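Local coordinates for Poly(A) RNA polymerase protein 2 (Saccharomyces cerevisiae, PDB 3NYB) that probably adds adenylate tails to RNA as the poly(A) polymerase subunit of TRAMP, a nuclear RNA surveillance complex, at residues A[76-88]-A[130-142]. The protein carries 1 engineered substitution. Sequence-based numbering, arbitrary orientation.
Engineered in segment 130-142: Ala135 (natural residue Asp).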
loop_
_atom_site.group_PDB
_atom_site.type_symbol
_atom_site.label_atom_id
_atom_site.label_comp_id
_atom_site.label_asym_id
_atom_site.label_seq_id
_atom_site.Cartn_x
_atom_site.Cartn_y
_atom_site.Cartn_z
ATOM N N GLY A 76 -14.728 4.900 -4.416
ATOM C CA GLY A 76 -15.045 6.175 -3.801
ATOM C C GLY A 76 -13.872 7.148 -3.777
ATOM O O GLY A 76 -14.074 8.336 -3.555
ATOM N N SER A 77 -12.648 6.669 -4.010
ATOM C CA SER A 77 -11.498 7.578 -4.048
ATOM C C SER A 77 -11.550 8.466 -5.284
ATOM O O SER A 77 -12.156 8.085 -6.293
ATOM C CB SER A 77 -10.170 6.814 -4.004
ATOM O OG SER A 77 -9.956 6.064 -5.183
ATOM N N ASP A 78 -10.931 9.647 -5.196
ATOM C CA ASP A 78 -10.852 10.576 -6.328
ATOM C C ASP A 78 -10.152 9.899 -7.481
ATOM O O ASP A 78 -9.118 9.240 -7.294
ATOM C CB ASP A 78 -10.009 11.813 -6.008
ATOM C CG ASP A 78 -10.515 12.597 -4.834
ATOM O OD1 ASP A 78 -11.672 12.394 -4.415
ATOM O OD2 ASP A 78 -9.731 13.434 -4.332
ATOM N N ILE A 79 -10.689 10.086 -8.681
ATOM C CA ILE A 79 -9.961 9.660 -9.856
ATOM C C ILE A 79 -9.248 10.874 -10.434
ATOM O O ILE A 79 -9.863 11.915 -10.673
ATOM C CB ILE A 79 -10.853 8.891 -10.869
ATOM C CG1 ILE A 79 -11.192 9.711 -12.091
ATOM C CG2 ILE A 79 -12.156 8.439 -10.223
ATOM C CD1 ILE A 79 -12.432 9.156 -12.759
ATOM N N ASP A 80 -7.935 10.737 -10.612
ATOM C CA ASP A 80 -7.081 11.859 -10.980
ATOM C C ASP A 80 -7.019 12.083 -12.484
ATOM O O ASP A 80 -6.768 11.150 -13.250
ATOM C CB ASP A 80 -5.668 11.635 -10.434
ATOM C CG ASP A 80 -5.670 11.151 -8.993
ATOM O OD1 ASP A 80 -6.084 11.929 -8.104
ATOM O OD2 ASP A 80 -5.263 9.991 -8.749
ATOM N N CYS A 81 -7.229 13.326 -12.901
ATOM C CA CYS A 81 -7.129 13.690 -14.309
ATOM C C CYS A 81 -6.155 14.835 -14.537
ATOM O O CYS A 81 -6.064 15.745 -13.715
ATOM C CB CYS A 81 -8.500 14.083 -14.840
ATOM S SG CYS A 81 -9.773 12.923 -14.348
ATOM N N VAL A 82 -5.434 14.773 -15.658
ATOM C CA VAL A 82 -4.591 15.867 -16.138
ATOM C C VAL A 82 -5.264 16.546 -17.320
ATOM O O VAL A 82 -5.797 15.869 -18.202
ATOM C CB VAL A 82 -3.258 15.358 -16.702
ATOM C CG1 VAL A 82 -2.105 16.181 -16.161
ATOM C CG2 VAL A 82 -3.068 13.886 -16.410
ATOM N N VAL A 83 -5.211 17.872 -17.362
ATOM C CA VAL A 83 -5.670 18.620 -18.532
ATOM C C VAL A 83 -4.469 19.095 -19.335
ATOM O O VAL A 83 -3.499 19.583 -18.748
ATOM C CB VAL A 83 -6.501 19.826 -18.125
ATOM C CG1 VAL A 83 -6.884 20.633 -19.346
ATOM C CG2 VAL A 83 -7.728 19.364 -17.405
ATOM N N THR A 84 -4.564 19.004 -20.667
ATOM C CA THR A 84 -3.387 19.014 -21.551
ATOM C C THR A 84 -3.050 20.227 -22.431
ATOM O O THR A 84 -1.977 20.243 -23.036
ATOM C CB THR A 84 -3.379 17.778 -22.492
ATOM O OG1 THR A 84 -4.696 17.557 -23.017
ATOM C CG2 THR A 84 -2.898 16.528 -21.758
ATOM N N SER A 85 -3.911 21.228 -22.554
ATOM C CA SER A 85 -3.453 22.409 -23.300
ATOM C C SER A 85 -2.323 23.075 -22.520
ATOM O O SER A 85 -2.227 22.896 -21.308
ATOM C CB SER A 85 -4.589 23.401 -23.556
ATOM O OG SER A 85 -5.175 23.182 -24.824
ATOM N N GLU A 86 -1.459 23.825 -23.196
ATOM C CA GLU A 86 -0.402 24.541 -22.484
ATOM C C GLU A 86 -1.006 25.571 -21.528
ATOM O O GLU A 86 -1.052 26.763 -21.823
ATOM C CB GLU A 86 0.613 25.184 -23.444
ATOM C CG GLU A 86 0.029 25.772 -24.725
ATOM C CD GLU A 86 1.107 26.217 -25.711
ATOM O OE1 GLU A 86 1.977 27.030 -25.331
ATOM O OE2 GLU A 86 1.080 25.753 -26.871
ATOM N N LEU A 87 -1.468 25.088 -20.377
ATOM C CA LEU A 87 -2.216 25.901 -19.423
ATOM C C LEU A 87 -1.582 25.844 -18.042
ATOM O O LEU A 87 -2.037 26.516 -17.115
ATOM C CB LEU A 87 -3.666 25.406 -19.326
ATOM C CG LEU A 87 -4.556 25.550 -20.566
ATOM C CD1 LEU A 87 -5.698 24.530 -20.547
ATOM C CD2 LEU A 87 -5.091 26.983 -20.730
ATOM N N GLY A 88 -0.539 25.033 -17.905
ATOM C CA GLY A 88 0.102 24.824 -16.620
ATOM C C GLY A 88 0.998 25.961 -16.163
ATOM O O GLY A 88 0.689 27.139 -16.369
ATOM N N SER A 130 -23.556 11.416 -11.224
ATOM C CA SER A 130 -22.968 10.099 -10.971
ATOM C C SER A 130 -22.382 9.951 -9.573
ATOM O O SER A 130 -22.066 8.840 -9.149
ATOM C CB SER A 130 -21.867 9.802 -11.991
ATOM O OG SER A 130 -20.702 10.561 -11.705
ATOM N N GLY A 131 -22.211 11.067 -8.867
ATOM C CA GLY A 131 -21.661 11.042 -7.522
ATOM C C GLY A 131 -20.192 10.664 -7.471
ATOM O O GLY A 131 -19.647 10.399 -6.395
ATOM N N ILE A 132 -19.555 10.641 -8.640
ATOM C CA ILE A 132 -18.136 10.278 -8.780
ATOM C C ILE A 132 -17.190 11.402 -8.334
ATOM O O ILE A 132 -17.425 12.576 -8.616
ATOM C CB ILE A 132 -17.815 9.864 -10.251
ATOM C CG1 ILE A 132 -18.538 8.567 -10.608
ATOM C CG2 ILE A 132 -16.336 9.668 -10.466
ATOM C CD1 ILE A 132 -18.170 8.018 -11.953
ATOM N N HIS A 133 -16.120 11.040 -7.637
ATOM C CA HIS A 133 -15.171 12.025 -7.140
ATOM C C HIS A 133 -14.048 12.249 -8.132
ATOM O O HIS A 133 -13.391 11.298 -8.547
ATOM C CB HIS A 133 -14.588 11.562 -5.808
ATOM C CG HIS A 133 -15.581 11.559 -4.699
ATOM N ND1 HIS A 133 -15.636 12.557 -3.738
ATOM C CD2 HIS A 133 -16.589 10.704 -4.395
ATOM C CE1 HIS A 133 -16.617 12.307 -2.900
ATOM N NE2 HIS A 133 -17.213 11.181 -3.276
ATOM N N ILE A 134 -13.822 13.507 -8.491
ATOM C CA ILE A 134 -12.777 13.867 -9.445
ATOM C C ILE A 134 -11.768 14.845 -8.860
ATOM O O ILE A 134 -12.132 15.765 -8.112
ATOM C CB ILE A 134 -13.354 14.543 -10.707
ATOM C CG1 ILE A 134 -14.041 13.521 -11.606
ATOM C CG2 ILE A 134 -12.259 15.255 -11.483
ATOM C CD1 ILE A 134 -15.473 13.371 -11.302
ATOM N N ALA A 135 -10.500 14.641 -9.219
ATOM C CA ALA A 135 -9.454 15.619 -8.950
ATOM C C ALA A 135 -8.699 15.978 -10.232
ATOM O O ALA A 135 -8.104 15.113 -10.871
ATOM C CB ALA A 135 -8.499 15.102 -7.910
ATOM N N VAL A 136 -8.717 17.261 -10.586
ATOM C CA VAL A 136 -8.113 17.731 -11.827
ATOM C C VAL A 136 -6.902 18.615 -11.599
ATOM O O VAL A 136 -6.911 19.464 -10.715
ATOM C CB VAL A 136 -9.112 18.539 -12.679
ATOM C CG1 VAL A 136 -8.383 19.206 -13.818
ATOM C CG2 VAL A 136 -10.217 17.638 -13.201
ATOM N N SER A 137 -5.874 18.421 -12.422
ATOM C CA SER A 137 -4.672 19.232 -12.383
ATOM C C SER A 137 -4.105 19.324 -13.801
ATOM O O SER A 137 -4.480 18.529 -14.661
ATOM C CB SER A 137 -3.653 18.566 -11.474
ATOM O OG SER A 137 -3.201 17.360 -12.062
ATOM N N PHE A 138 -3.198 20.274 -14.044
ATOM C CA PHE A 138 -2.581 20.430 -15.366
ATOM C C PHE A 138 -1.225 19.749 -15.439
ATOM O O PHE A 138 -0.414 20.052 -16.303
ATOM C CB PHE A 138 -2.435 21.908 -15.748
ATOM C CG PHE A 138 -3.738 22.660 -15.776
ATOM C CD1 PHE A 138 -4.567 22.599 -16.885
ATOM C CD2 PHE A 138 -4.131 23.431 -14.696
ATOM C CE1 PHE A 138 -5.766 23.280 -16.907
ATOM C CE2 PHE A 138 -5.331 24.115 -14.715
ATOM C CZ PHE A 138 -6.149 24.036 -15.816
ATOM N N GLU A 139 -0.999 18.805 -14.538
ATOM C CA GLU A 139 0.288 18.130 -14.430
ATOM C C GLU A 139 0.112 16.848 -13.617
ATOM O O GLU A 139 -0.475 16.877 -12.539
ATOM C CB GLU A 139 1.286 19.065 -13.746
ATOM C CG GLU A 139 2.721 18.574 -13.700
ATOM C CD GLU A 139 3.699 19.695 -13.372
ATOM O OE1 GLU A 139 4.026 20.490 -14.281
ATOM O OE2 GLU A 139 4.140 19.787 -12.206
ATOM N N ARG A 140 0.596 15.720 -14.129
ATOM C CA ARG A 140 0.534 14.485 -13.352
ATOM C C ARG A 140 1.190 14.726 -12.008
ATOM O O ARG A 140 2.154 15.478 -11.915
ATOM C CB ARG A 140 1.205 13.327 -14.087
ATOM C CG ARG A 140 0.441 12.935 -15.324
ATOM C CD ARG A 140 0.898 11.626 -15.952
ATOM N NE ARG A 140 0.002 11.306 -17.058
ATOM C CZ ARG A 140 -0.017 11.972 -18.210
ATOM N NH1 ARG A 140 0.830 12.983 -18.419
ATOM N NH2 ARG A 140 -0.875 11.634 -19.159
ATOM N N THR A 141 0.662 14.103 -10.963
ATOM C CA THR A 141 1.158 14.363 -9.619
ATOM C C THR A 141 2.122 13.292 -9.129
ATOM O O THR A 141 2.778 13.468 -8.106
ATOM C CB THR A 141 0.011 14.545 -8.581
ATOM O OG1 THR A 141 -0.802 13.365 -8.531
ATOM C CG2 THR A 141 -0.850 15.769 -8.918
ATOM N N ASN A 142 2.211 12.181 -9.848
ATOM C CA ASN A 142 3.119 11.121 -9.429
ATOM C C ASN A 142 4.369 11.028 -10.301
ATOM O O ASN A 142 4.569 10.051 -11.022
ATOM C CB ASN A 142 2.398 9.776 -9.352
ATOM C CG ASN A 142 2.763 9.002 -8.103
ATOM O OD1 ASN A 142 2.064 8.070 -7.702
ATOM N ND2 ASN A 142 3.858 9.398 -7.464
HETATM O O HOH W 1 -14.652 8.108 -7.430
HETATM O O HOH W 2 -13.228 14.732 -4.592
#
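Ile79 and Cys81 pair through their N-H and C=O groups with His133, Ala135 and Ser137, zipping strands 79-83 and 132-137 into a parallel pair; Cys81 N to Ala135 O, at 2.8 Å, is one of five such bonds, the fifth running from Val83 N to Ser137 O. Beta-branched residues suit these extended backbones. The two branches of Val82 let it touch two things at once: its CB lies 4.0 Å from Ser137 O, CG1 reaches the loop at Glu139 N (3.3 Å), and CG2 sits over one face of the Arg140 guanidinium, 4.0 Å from CZ. With an alanine here, that guanidinium would probably lose the methyl over its face, and a gap would open beside Glu139 N. Ser137 OG steadies the same loop by donating to Glu139 O (2.8 Å). On the other face of the sheet, Val83 CG2 meets Val136 CG1 (3.6 Å). Phe138, just past the strand, has CG anti to its carbonyl carbon (chi1 -59°), which lays the ring alongside Val83, CD1 3.6 Å from Val83 CB, while Leu87 O lies over a ring face. Asp78 CB and Asp80 OD1 both approach the methyl of engineered Ala135. Two aspartates separated by one residue, with a third at the position of Ala135 in the natural sequence, are consistent with the catalytic carboxylate triad of the polymerase beta-like nucleotidyltransferase palm.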